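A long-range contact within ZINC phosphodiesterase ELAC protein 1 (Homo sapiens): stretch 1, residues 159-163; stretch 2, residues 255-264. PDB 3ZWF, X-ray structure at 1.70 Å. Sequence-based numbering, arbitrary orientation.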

# COMPACT_ATOMS: atom_id res chain seq x y z
N GLU A 159 10.90 16.13 -31.72
CA GLU A 159 10.50 17.44 -32.25
C GLU A 159 9.78 18.26 -31.17
O GLU A 159 10.11 19.42 -30.93
CB GLU A 159 9.63 17.28 -33.51
N GLU A 160 8.82 17.64 -30.51
CA GLU A 160 7.98 18.28 -29.48
C GLU A 160 8.54 18.17 -28.04
O GLU A 160 8.11 18.88 -27.14
CB GLU A 160 6.58 17.64 -29.50
CG GLU A 160 5.74 17.90 -30.77
CD GLU A 160 4.35 18.35 -30.44
OE1 GLU A 160 4.18 19.54 -30.13
OE2 GLU A 160 3.43 17.50 -30.46
N ASN A 161 9.48 17.26 -27.83
CA ASN A 161 10.04 17.03 -26.48
C ASN A 161 8.96 16.66 -25.45
O ASN A 161 9.04 17.03 -24.28
CB ASN A 161 10.86 18.26 -26.03
CG ASN A 161 12.33 17.94 -25.81
OD1 ASN A 161 12.89 18.23 -24.75
ND2 ASN A 161 12.96 17.32 -26.82
N SER A 162 7.98 15.90 -25.91
CA SER A 162 6.87 15.43 -25.07
C SER A 162 6.41 14.05 -25.48
O SER A 162 6.82 13.53 -26.53
CB SER A 162 5.69 16.42 -25.14
OG SER A 162 5.10 16.39 -26.42
N TYR A 163 5.56 13.46 -24.65
CA TYR A 163 4.95 12.16 -24.91
C TYR A 163 3.47 12.38 -25.13
O TYR A 163 2.79 12.96 -24.25
CB TYR A 163 5.10 11.22 -23.70
CG TYR A 163 6.51 11.00 -23.22
CD1 TYR A 163 7.14 11.94 -22.42
CD2 TYR A 163 7.21 9.82 -23.51
CE1 TYR A 163 8.44 11.73 -21.96
CE2 TYR A 163 8.52 9.64 -23.07
CZ TYR A 163 9.11 10.60 -22.30
OH TYR A 163 10.39 10.44 -21.85
N VAL A 255 13.00 20.85 -14.66
CA VAL A 255 12.41 20.29 -15.87
C VAL A 255 13.55 20.05 -16.84
O VAL A 255 14.48 20.86 -16.89
CB VAL A 255 11.37 21.30 -16.50
CG1 VAL A 255 10.81 20.79 -17.83
CG2 VAL A 255 10.27 21.61 -15.51
N VAL A 256 13.46 18.99 -17.65
CA VAL A 256 14.53 18.64 -18.54
C VAL A 256 14.20 19.25 -19.89
O VAL A 256 13.23 18.85 -20.53
CB VAL A 256 14.71 17.14 -18.72
CG1 VAL A 256 15.88 16.86 -19.65
CG2 VAL A 256 14.92 16.52 -17.42
N GLY A 257 15.01 20.22 -20.27
CA GLY A 257 14.85 20.93 -21.55
C GLY A 257 13.58 21.76 -21.59
O GLY A 257 13.03 22.12 -20.55
N ASP A 258 13.10 22.02 -22.82
CA ASP A 258 12.00 23.00 -23.06
C ASP A 258 10.59 22.38 -23.30
O ASP A 258 9.58 23.09 -23.30
CB ASP A 258 12.36 23.95 -24.22
N GLY A 259 10.50 21.06 -23.41
CA GLY A 259 9.18 20.41 -23.53
C GLY A 259 8.17 20.82 -22.45
O GLY A 259 6.97 20.99 -22.72
N GLY A 260 8.67 20.98 -21.24
CA GLY A 260 7.84 21.29 -20.07
C GLY A 260 7.36 22.72 -19.96
O GLY A 260 6.20 22.98 -19.63
N VAL A 261 8.25 23.67 -20.20
CA VAL A 261 7.85 25.08 -20.13
C VAL A 261 6.76 25.40 -21.16
O VAL A 261 5.81 26.19 -20.90
CB VAL A 261 9.06 26.03 -20.32
CG1 VAL A 261 8.66 27.45 -19.94
CG2 VAL A 261 10.25 25.57 -19.47
N LYS A 262 6.91 24.78 -22.34
CA LYS A 262 6.01 25.02 -23.46
C LYS A 262 4.63 24.44 -23.15
O LYS A 262 3.62 25.07 -23.40
CB LYS A 262 6.57 24.42 -24.76
N LEU A 263 4.60 23.23 -22.58
CA LEU A 263 3.33 22.56 -22.29
C LEU A 263 2.54 23.20 -21.15
O LEU A 263 1.33 23.13 -21.14
CB LEU A 263 3.56 21.10 -21.96
CG LEU A 263 3.66 20.20 -23.20
CD1 LEU A 263 4.02 18.78 -22.79
CD2 LEU A 263 2.39 20.25 -24.05
N CYS A 264 3.25 23.83 -20.24
CA CYS A 264 2.63 24.43 -19.04
C CYS A 264 2.23 25.88 -19.23
O CYS A 264 1.70 26.49 -18.30
CB CYS A 264 3.56 24.34 -17.84
SG CYS A 264 3.82 22.65 -17.24

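Contact between residues 159-163 and 255-264, segments at least 95 residues apart wherever they touch. The interface is small, burying 172 Å² summed over both sides, and among the modelled atoms no hydrogen bond crosses it; the contact consists of packing and one CA-H...O contact. Glu159, modelled only to CB, lies out of reach. Glu160 takes part through its backbone: its O lies 4.1 Å from Gly259 CA, whereas its side chain comes no nearer than 6.4 Å and bonds through OE2 elsewhere in the structure. Asn161 is the centre of the contact, its CA 4.6 Å from that of Gly259. With phi/psi of 57/36, it brings its carbonyl against the first turn of the helix 259-263, where Gly259 CA approaches Asn161 O at 3.5 Å with an angle of 155° at the hydrogen, a geometry suited to a CA-H...O contact. So close an approach depends on the absence of a side chain: an ideal CB on Gly259 would fall 2.0 Å from Asn161 O, a clear clash. The contact also buries Gly259 N, which finds no partner in the model. The Asn161 side chain, its CA-to-CB bond directed toward the other stretch, leaves OD1 4.3 Å from both Val256 O and Asp258 N; OD1 is hydrogen-bonded elsewhere in the structure. An ideal CB on Gly257 would sit a tight 3.3 Å from Asn161 OD1, and the Gly257 phi of 67° by itself favours glycine. Ser162 adds a nonpolar touch one helical turn beyond Gly259, its CB packing 3.7 Å from Leu263 CD1. The CA-to-CB bond of Leu263 (chi1 m, chi2 t) points toward stretch 1, and Leu263 N donates to Gly259 O at 3.3 Å, so a helical hydrogen bond links the two principal contact residues of stretch 2. The CA-to-CB bond of Tyr163 points sideways, and the residue makes no contact.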